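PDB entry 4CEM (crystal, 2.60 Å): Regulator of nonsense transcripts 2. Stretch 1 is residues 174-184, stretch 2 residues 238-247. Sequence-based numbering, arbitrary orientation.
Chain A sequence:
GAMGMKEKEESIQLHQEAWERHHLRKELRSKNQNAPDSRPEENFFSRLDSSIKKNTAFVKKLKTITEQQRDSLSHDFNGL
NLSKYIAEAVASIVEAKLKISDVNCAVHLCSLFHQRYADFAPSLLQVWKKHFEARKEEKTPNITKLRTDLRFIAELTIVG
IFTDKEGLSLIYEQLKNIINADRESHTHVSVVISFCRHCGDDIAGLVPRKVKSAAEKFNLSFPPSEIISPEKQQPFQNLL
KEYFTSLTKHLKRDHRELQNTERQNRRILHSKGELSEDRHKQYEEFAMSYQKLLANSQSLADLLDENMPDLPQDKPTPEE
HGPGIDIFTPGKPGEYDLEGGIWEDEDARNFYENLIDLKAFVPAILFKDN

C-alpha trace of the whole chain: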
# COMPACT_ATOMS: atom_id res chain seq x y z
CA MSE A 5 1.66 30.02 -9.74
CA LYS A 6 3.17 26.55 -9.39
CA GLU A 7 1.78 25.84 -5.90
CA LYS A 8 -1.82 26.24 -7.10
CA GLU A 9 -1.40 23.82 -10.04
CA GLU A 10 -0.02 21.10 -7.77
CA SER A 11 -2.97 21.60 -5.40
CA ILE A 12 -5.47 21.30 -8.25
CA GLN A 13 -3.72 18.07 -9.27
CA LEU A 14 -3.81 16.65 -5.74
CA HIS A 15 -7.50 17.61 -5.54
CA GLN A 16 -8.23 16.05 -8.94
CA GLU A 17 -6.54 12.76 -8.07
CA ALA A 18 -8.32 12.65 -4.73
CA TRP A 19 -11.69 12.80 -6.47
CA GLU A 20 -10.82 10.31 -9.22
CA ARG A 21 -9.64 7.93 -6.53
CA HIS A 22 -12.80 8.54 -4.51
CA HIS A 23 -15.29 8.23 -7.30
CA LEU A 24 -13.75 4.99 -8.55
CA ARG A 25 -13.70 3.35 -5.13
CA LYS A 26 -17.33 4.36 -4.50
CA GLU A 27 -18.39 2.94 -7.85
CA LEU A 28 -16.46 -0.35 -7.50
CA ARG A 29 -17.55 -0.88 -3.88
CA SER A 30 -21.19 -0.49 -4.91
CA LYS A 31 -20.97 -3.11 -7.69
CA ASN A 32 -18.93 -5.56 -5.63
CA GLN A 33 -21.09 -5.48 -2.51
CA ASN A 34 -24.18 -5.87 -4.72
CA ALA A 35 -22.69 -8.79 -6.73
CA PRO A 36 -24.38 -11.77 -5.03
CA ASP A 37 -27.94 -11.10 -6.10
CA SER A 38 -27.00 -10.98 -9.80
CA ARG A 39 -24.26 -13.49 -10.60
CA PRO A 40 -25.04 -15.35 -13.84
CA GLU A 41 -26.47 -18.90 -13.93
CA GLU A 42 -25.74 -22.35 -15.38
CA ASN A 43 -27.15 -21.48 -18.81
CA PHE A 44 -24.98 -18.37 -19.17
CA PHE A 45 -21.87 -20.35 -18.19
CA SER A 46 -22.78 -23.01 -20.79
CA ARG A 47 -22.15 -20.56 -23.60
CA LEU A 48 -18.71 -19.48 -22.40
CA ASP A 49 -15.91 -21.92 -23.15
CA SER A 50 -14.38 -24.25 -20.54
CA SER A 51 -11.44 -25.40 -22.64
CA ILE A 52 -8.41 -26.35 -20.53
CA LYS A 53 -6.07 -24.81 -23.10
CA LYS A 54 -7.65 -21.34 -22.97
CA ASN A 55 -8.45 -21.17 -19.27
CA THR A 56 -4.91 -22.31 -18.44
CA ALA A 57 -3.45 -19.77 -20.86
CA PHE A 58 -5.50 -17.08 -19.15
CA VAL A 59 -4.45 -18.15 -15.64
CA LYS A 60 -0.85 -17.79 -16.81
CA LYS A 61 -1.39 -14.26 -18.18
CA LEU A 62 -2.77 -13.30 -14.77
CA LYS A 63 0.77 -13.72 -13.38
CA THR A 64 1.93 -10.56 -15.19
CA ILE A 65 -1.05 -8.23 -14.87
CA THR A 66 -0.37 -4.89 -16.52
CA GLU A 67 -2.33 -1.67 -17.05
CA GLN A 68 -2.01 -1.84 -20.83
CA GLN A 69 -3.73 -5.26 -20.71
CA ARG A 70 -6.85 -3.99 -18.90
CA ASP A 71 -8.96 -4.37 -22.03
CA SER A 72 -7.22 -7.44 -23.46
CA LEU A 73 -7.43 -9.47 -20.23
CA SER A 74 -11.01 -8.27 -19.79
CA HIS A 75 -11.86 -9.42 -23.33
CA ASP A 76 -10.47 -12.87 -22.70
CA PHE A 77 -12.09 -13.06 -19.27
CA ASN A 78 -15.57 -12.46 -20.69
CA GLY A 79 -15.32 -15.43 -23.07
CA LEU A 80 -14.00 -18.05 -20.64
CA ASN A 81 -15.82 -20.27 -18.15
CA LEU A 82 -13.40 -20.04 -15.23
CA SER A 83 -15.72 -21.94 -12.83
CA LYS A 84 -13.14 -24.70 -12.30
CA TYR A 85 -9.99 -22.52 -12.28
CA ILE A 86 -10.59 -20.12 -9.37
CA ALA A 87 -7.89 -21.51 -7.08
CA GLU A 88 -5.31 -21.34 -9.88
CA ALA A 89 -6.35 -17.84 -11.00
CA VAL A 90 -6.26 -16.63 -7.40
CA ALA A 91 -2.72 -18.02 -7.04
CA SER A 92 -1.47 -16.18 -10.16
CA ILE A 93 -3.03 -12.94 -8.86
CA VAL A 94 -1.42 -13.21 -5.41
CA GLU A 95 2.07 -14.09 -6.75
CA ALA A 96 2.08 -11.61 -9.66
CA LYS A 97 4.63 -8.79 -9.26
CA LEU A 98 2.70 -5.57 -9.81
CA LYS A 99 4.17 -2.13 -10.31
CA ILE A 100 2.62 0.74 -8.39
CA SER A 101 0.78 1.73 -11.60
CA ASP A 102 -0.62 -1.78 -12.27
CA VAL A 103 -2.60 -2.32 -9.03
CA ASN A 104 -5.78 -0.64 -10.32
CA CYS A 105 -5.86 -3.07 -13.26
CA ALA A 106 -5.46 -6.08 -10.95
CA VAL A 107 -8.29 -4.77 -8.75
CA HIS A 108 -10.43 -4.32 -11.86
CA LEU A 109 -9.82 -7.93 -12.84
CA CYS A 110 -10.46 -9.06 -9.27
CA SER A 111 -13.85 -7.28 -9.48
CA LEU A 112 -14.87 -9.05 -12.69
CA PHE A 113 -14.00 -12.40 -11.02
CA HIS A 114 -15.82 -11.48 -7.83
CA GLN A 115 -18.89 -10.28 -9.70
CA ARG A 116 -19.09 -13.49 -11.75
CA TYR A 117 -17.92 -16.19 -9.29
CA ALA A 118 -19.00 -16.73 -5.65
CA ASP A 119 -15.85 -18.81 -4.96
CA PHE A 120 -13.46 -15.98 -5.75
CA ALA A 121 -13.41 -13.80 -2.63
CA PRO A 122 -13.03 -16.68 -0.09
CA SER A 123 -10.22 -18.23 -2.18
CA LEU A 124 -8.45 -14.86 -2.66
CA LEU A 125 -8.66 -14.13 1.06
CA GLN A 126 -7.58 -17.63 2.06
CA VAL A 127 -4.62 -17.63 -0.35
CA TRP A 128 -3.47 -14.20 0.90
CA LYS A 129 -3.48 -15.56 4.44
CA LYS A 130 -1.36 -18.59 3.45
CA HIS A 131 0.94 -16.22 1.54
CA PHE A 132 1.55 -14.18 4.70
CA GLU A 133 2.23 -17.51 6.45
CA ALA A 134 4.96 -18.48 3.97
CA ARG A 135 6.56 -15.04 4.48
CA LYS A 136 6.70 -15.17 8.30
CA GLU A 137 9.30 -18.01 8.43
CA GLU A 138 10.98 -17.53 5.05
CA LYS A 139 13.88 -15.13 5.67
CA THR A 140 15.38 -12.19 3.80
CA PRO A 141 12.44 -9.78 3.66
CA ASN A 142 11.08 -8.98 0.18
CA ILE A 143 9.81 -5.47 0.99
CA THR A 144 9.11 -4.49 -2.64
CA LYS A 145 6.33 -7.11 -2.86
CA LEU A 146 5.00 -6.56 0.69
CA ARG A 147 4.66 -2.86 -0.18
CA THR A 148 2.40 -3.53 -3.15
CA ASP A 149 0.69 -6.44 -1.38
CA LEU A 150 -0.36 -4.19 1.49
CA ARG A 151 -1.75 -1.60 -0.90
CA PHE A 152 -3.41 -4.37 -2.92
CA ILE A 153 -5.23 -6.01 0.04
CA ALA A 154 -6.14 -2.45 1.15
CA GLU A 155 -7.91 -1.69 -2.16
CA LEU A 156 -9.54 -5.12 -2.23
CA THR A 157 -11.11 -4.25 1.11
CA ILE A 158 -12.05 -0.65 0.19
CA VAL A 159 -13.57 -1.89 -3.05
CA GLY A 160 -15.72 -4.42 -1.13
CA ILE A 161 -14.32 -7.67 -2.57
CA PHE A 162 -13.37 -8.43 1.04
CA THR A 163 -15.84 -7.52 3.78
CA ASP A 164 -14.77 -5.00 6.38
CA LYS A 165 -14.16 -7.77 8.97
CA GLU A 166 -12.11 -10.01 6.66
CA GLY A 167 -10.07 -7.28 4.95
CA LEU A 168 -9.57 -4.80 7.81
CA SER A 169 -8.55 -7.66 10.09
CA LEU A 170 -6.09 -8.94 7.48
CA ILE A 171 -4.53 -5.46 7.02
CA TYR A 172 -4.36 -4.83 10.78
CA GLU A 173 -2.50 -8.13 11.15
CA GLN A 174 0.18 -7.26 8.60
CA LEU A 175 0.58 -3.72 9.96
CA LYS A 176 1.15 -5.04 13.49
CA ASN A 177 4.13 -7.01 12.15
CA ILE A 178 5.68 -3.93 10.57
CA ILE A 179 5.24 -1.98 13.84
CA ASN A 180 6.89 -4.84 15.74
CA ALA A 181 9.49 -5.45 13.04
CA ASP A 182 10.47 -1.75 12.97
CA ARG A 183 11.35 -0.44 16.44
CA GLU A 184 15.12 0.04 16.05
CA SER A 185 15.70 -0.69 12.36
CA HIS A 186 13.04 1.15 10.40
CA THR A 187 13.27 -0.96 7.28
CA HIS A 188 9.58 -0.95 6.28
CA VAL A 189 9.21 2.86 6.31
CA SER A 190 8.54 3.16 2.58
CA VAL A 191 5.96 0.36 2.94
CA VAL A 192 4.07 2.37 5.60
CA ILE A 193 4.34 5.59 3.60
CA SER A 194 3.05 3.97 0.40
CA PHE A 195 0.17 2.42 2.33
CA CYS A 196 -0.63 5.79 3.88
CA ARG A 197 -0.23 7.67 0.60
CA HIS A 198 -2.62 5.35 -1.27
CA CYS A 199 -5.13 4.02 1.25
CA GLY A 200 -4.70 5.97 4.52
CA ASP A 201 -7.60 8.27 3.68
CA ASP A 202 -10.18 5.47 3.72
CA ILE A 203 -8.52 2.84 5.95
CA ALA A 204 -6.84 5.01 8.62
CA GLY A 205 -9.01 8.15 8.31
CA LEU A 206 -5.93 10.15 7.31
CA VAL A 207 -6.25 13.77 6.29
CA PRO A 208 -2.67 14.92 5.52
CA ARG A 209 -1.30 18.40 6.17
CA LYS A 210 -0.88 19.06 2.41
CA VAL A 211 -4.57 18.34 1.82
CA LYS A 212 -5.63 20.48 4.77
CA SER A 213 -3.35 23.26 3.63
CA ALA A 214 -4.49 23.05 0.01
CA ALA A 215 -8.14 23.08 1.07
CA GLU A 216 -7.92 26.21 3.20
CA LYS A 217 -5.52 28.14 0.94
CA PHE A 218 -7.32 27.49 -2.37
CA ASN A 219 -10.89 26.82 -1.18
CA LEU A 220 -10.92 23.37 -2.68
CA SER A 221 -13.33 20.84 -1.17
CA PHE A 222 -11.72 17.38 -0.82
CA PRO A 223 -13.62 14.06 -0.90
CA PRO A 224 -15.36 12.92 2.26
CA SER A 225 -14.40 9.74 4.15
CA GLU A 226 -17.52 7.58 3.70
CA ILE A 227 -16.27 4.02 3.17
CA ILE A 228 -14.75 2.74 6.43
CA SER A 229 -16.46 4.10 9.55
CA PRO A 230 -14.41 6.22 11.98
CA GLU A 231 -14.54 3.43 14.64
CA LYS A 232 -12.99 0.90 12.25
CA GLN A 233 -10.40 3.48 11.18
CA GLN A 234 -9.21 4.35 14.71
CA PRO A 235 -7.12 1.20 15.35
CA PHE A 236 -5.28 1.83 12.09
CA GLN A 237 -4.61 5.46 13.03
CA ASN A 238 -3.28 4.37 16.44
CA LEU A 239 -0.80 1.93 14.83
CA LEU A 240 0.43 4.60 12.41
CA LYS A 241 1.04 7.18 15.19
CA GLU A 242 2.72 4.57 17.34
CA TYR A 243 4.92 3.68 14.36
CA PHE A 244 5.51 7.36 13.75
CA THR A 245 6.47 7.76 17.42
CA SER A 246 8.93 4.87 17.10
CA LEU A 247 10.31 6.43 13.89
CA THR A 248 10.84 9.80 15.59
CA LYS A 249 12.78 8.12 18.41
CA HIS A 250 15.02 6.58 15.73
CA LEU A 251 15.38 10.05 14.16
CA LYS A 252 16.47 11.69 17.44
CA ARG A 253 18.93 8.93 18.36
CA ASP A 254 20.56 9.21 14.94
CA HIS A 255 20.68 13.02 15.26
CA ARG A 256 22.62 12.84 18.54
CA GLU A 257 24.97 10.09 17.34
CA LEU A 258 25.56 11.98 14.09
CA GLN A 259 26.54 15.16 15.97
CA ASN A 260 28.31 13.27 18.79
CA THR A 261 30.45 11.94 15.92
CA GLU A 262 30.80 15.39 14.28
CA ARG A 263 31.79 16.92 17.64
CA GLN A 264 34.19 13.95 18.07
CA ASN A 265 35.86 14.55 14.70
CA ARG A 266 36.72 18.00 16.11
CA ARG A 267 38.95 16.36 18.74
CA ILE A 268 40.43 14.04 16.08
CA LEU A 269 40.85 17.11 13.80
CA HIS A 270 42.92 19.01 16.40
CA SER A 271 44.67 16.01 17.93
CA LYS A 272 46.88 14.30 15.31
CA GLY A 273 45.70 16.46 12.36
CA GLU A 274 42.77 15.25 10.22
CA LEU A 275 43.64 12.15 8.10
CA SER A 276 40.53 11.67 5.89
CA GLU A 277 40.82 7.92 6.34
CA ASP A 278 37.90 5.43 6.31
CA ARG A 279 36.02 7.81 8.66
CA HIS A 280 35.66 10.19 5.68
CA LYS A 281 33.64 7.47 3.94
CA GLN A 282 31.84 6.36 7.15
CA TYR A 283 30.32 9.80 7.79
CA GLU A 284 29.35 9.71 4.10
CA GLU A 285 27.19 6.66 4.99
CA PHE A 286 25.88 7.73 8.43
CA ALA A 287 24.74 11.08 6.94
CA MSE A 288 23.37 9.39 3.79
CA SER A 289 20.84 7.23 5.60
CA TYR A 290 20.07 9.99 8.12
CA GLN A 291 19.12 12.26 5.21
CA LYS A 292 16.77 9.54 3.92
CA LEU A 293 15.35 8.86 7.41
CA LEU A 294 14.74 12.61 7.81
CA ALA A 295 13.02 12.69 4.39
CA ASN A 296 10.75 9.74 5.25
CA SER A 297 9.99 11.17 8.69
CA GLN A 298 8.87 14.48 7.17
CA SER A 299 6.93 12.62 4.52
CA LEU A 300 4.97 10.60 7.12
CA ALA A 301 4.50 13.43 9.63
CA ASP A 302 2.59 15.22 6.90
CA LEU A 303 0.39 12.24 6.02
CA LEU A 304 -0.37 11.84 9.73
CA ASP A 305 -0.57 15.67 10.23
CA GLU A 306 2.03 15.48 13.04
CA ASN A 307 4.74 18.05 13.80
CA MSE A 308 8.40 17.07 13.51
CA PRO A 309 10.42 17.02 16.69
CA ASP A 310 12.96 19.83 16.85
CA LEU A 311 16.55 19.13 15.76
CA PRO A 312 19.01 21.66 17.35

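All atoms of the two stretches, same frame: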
# COMPACT_ATOMS: atom_id res chain seq x y z
N GLN A 174 -1.10 -7.46 9.28
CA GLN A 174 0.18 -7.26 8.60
C GLN A 174 0.84 -5.98 9.06
O GLN A 174 2.07 -5.90 9.09
CB GLN A 174 0.02 -7.26 7.08
CG GLN A 174 -0.74 -8.44 6.51
CD GLN A 174 -0.40 -9.77 7.17
OE1 GLN A 174 -1.28 -10.48 7.67
NE2 GLN A 174 0.89 -10.10 7.20
N LEU A 175 0.04 -4.98 9.43
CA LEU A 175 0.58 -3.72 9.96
C LEU A 175 1.25 -3.92 11.31
O LEU A 175 2.34 -3.40 11.56
CB LEU A 175 -0.50 -2.64 10.09
CG LEU A 175 -0.51 -1.45 9.12
CD1 LEU A 175 -1.16 -0.25 9.79
CD2 LEU A 175 0.89 -1.07 8.64
N LYS A 176 0.58 -4.67 12.19
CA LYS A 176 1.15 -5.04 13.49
C LYS A 176 2.58 -5.56 13.35
O LYS A 176 3.45 -5.19 14.12
CB LYS A 176 0.29 -6.08 14.21
CG LYS A 176 -0.48 -5.56 15.42
CD LYS A 176 -0.89 -6.68 16.37
CE LYS A 176 -1.12 -6.17 17.79
NZ LYS A 176 -0.94 -7.23 18.83
N ASN A 177 2.81 -6.42 12.35
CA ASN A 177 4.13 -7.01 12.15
C ASN A 177 5.18 -5.97 11.80
O ASN A 177 6.30 -6.01 12.31
CB ASN A 177 4.08 -8.09 11.07
CG ASN A 177 3.22 -9.28 11.46
OD1 ASN A 177 2.80 -10.06 10.62
ND2 ASN A 177 2.93 -9.40 12.75
N ILE A 178 4.80 -5.04 10.93
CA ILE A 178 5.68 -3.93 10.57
C ILE A 178 6.02 -3.08 11.79
O ILE A 178 7.19 -2.76 12.02
CB ILE A 178 5.04 -3.05 9.47
CG1 ILE A 178 5.22 -3.70 8.09
CG2 ILE A 178 5.66 -1.66 9.49
CD1 ILE A 178 4.24 -4.81 7.77
N ILE A 179 5.01 -2.72 12.59
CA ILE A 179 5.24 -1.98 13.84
C ILE A 179 6.23 -2.71 14.75
O ILE A 179 7.16 -2.11 15.29
CB ILE A 179 3.92 -1.69 14.60
CG1 ILE A 179 3.41 -0.30 14.25
CG2 ILE A 179 4.12 -1.79 16.10
CD1 ILE A 179 1.94 -0.09 14.60
N ASN A 180 6.02 -4.02 14.90
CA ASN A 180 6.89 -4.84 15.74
C ASN A 180 8.24 -5.11 15.10
O ASN A 180 9.27 -5.14 15.79
CB ASN A 180 6.18 -6.15 16.10
CG ASN A 180 4.97 -5.92 16.98
OD1 ASN A 180 5.02 -5.13 17.92
ND2 ASN A 180 3.87 -6.61 16.69
N ALA A 181 8.25 -5.29 13.78
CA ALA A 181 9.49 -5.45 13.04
C ALA A 181 10.37 -4.20 13.12
O ALA A 181 11.59 -4.30 13.22
CB ALA A 181 9.20 -5.79 11.58
N ASP A 182 9.74 -3.02 13.09
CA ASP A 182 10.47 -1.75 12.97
C ASP A 182 10.40 -0.88 14.22
O ASP A 182 9.63 0.08 14.29
CB ASP A 182 9.94 -0.97 11.76
CG ASP A 182 10.41 -1.55 10.44
OD1 ASP A 182 10.78 -2.74 10.40
OD2 ASP A 182 10.42 -0.80 9.44
N ARG A 183 11.22 -1.23 15.21
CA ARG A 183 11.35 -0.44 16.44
C ARG A 183 12.73 0.20 16.58
O ARG A 183 12.84 1.31 17.10
CB ARG A 183 11.04 -1.30 17.65
CG ARG A 183 9.58 -1.67 17.76
CD ARG A 183 9.29 -2.44 19.02
NE ARG A 183 7.88 -2.80 19.12
CZ ARG A 183 7.35 -3.51 20.11
NH1 ARG A 183 8.11 -3.96 21.10
NH2 ARG A 183 6.05 -3.78 20.10
N GLU A 184 13.76 -0.51 16.14
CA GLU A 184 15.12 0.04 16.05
C GLU A 184 15.45 0.29 14.58
O GLU A 184 15.65 1.44 14.16
CB GLU A 184 16.14 -0.91 16.69
CG GLU A 184 16.45 -0.64 18.16
CD GLU A 184 15.29 -0.93 19.10
OE1 GLU A 184 14.57 -1.93 18.89
OE2 GLU A 184 15.09 -0.15 20.06
N ASN A 238 -4.14 4.64 15.27
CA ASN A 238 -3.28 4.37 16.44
C ASN A 238 -1.95 3.70 16.07
O ASN A 238 -0.89 4.15 16.49
CB ASN A 238 -4.01 3.52 17.48
CG ASN A 238 -5.28 4.19 18.00
OD1 ASN A 238 -5.46 5.40 17.87
ND2 ASN A 238 -6.16 3.38 18.59
N LEU A 239 -2.02 2.63 15.27
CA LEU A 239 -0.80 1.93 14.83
C LEU A 239 0.15 2.88 14.11
O LEU A 239 1.35 2.91 14.39
CB LEU A 239 -1.14 0.75 13.91
CG LEU A 239 -1.84 -0.45 14.54
CD1 LEU A 239 -2.00 -1.55 13.50
CD2 LEU A 239 -1.09 -0.98 15.76
N LEU A 240 -0.39 3.68 13.20
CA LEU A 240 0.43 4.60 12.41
C LEU A 240 1.14 5.64 13.28
O LEU A 240 2.31 5.93 13.05
CB LEU A 240 -0.41 5.27 11.32
CG LEU A 240 -0.91 4.30 10.25
CD1 LEU A 240 -2.05 4.91 9.46
CD2 LEU A 240 0.23 3.88 9.33
N LYS A 241 0.44 6.19 14.27
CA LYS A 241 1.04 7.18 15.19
C LYS A 241 2.11 6.55 16.05
O LYS A 241 3.18 7.12 16.26
CB LYS A 241 -0.03 7.84 16.07
CG LYS A 241 -0.45 9.22 15.59
CD LYS A 241 -1.96 9.44 15.65
CE LYS A 241 -2.35 10.76 15.00
NZ LYS A 241 -3.83 10.87 14.84
N GLU A 242 1.80 5.36 16.55
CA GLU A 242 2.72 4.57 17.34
C GLU A 242 3.97 4.23 16.53
O GLU A 242 5.08 4.30 17.05
CB GLU A 242 2.01 3.30 17.78
CG GLU A 242 2.70 2.52 18.86
CD GLU A 242 2.01 1.19 19.07
OE1 GLU A 242 0.76 1.17 19.05
OE2 GLU A 242 2.72 0.17 19.24
N TYR A 243 3.79 3.87 15.26
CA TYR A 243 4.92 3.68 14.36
C TYR A 243 5.67 4.99 14.20
O TYR A 243 6.90 5.03 14.30
CB TYR A 243 4.47 3.21 12.98
CG TYR A 243 5.60 2.91 12.03
CD1 TYR A 243 6.15 1.63 11.96
CD2 TYR A 243 6.13 3.89 11.20
CE1 TYR A 243 7.19 1.34 11.09
CE2 TYR A 243 7.17 3.61 10.32
CZ TYR A 243 7.70 2.33 10.27
OH TYR A 243 8.73 2.05 9.41
N PHE A 244 4.92 6.05 13.95
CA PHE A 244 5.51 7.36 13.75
C PHE A 244 6.31 7.80 14.97
O PHE A 244 7.39 8.37 14.84
CB PHE A 244 4.43 8.40 13.46
CG PHE A 244 4.96 9.79 13.37
CD1 PHE A 244 5.71 10.18 12.27
CD2 PHE A 244 4.77 10.69 14.40
CE1 PHE A 244 6.23 11.46 12.18
CE2 PHE A 244 5.28 11.98 14.33
CZ PHE A 244 6.02 12.36 13.21
N THR A 245 5.76 7.54 16.16
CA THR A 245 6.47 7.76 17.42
C THR A 245 7.81 7.01 17.43
O THR A 245 8.88 7.61 17.63
CB THR A 245 5.61 7.28 18.60
OG1 THR A 245 4.46 8.13 18.70
CG2 THR A 245 6.41 7.32 19.90
N SER A 246 7.74 5.71 17.21
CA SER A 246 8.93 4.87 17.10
C SER A 246 9.93 5.46 16.10
O SER A 246 11.12 5.53 16.39
CB SER A 246 8.52 3.45 16.70
OG SER A 246 9.55 2.82 15.96
N LEU A 247 9.44 5.90 14.95
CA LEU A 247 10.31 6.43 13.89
C LEU A 247 10.99 7.74 14.30
O LEU A 247 12.09 8.04 13.85
CB LEU A 247 9.51 6.65 12.60
CG LEU A 247 10.27 7.20 11.39
CD1 LEU A 247 11.31 6.21 10.90
CD2 LEU A 247 9.30 7.56 10.28

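Ile179 lies at the centre of this contact and has more of its area covered by the other stretch than any other residue. Its CA-to-CB bond points sideways, but the end of the side chain comes nearer to the second helix. CD1 of Ile179 lies 3.3 Å from CB of Leu239 and 3.1 Å from the backbone O of Leu239. These are tight approaches for a methyl group. The backbone O of Leu239 accepts the helical hydrogen bond from Tyr243 N at 2.8 Å, so the methyl packs against an oxygen already engaged in its own helix. CG1 of Ile179 also reaches CB of Tyr243 at 3.9 Å and sits at the edge of the tyrosine ring, near its plane. The isoleucine therefore fits between two residues one helical turn apart, Leu239 and Tyr243.

The two helices run nearly parallel, with an angle of 15° between their directions. Their axes come no closer than 10.1 Å, so side chains fill much of the space between them. With so small an angle the helices stay side by side, and the contact runs for about two turns of the second helix. Ile179 and Tyr243 are a register pair, with their CA atoms 5.7 Å apart.

One turn before Ile179, Leu175 points toward the second helix. CB of Leu175 lies 3.9 Å from CD1 of Leu239. CD1 of Leu175 lies 4.4 Å from CD2 of Leu240, a looser contact. The CA-to-CB bond of Leu240 points away, yet the end of its side chain comes back toward the first helix. Leu239 is thus packed by both Leu175 and Ile179, which are four residues apart on the first helix.

Tyr243 carries the contact from apolar to polar. CE1 of Tyr243 lies 3.7 Å from CG2 of Ile178, an apolar contact made obliquely to the ring. The chi1 of Tyr243 is t, and its side chain extends past Ile178 to Asp182. There OH of Tyr243 donates a weak hydrogen bond to OD2 of Asp182, at 3.3 Å. Both carboxylate oxygens of Asp182 also have hydrogen bonds elsewhere in the structure, so this buried acid does not depend on the tyrosine alone.

Asp182 is the first residue after the helix to leave helical phi/psi, at -112/79. N of Asp182 still bonds to Ile178 O at 2.8 Å. From here the first stretch continues as loop, while the second remains helical. Ser246 points toward this loop, and OG of Ser246 lies 3.2 Å from the backbone O of Asp182. OG of Ser246 is also 3.8 Å from CA of Arg183. The CA atoms of Arg183 and Ser246 are 5.9 Å apart, so the backbones stay close even after the first helix has ended.

The exposed margin is less closely packed. Glu242 points toward the first stretch, and OE2 of Glu242 lies 4.0 Å from CG2 of Ile179. Lys176 approaches through its backbone, with N of Lys176 4.3 Å from CD1 of Leu239, while the end of its side chain leads away.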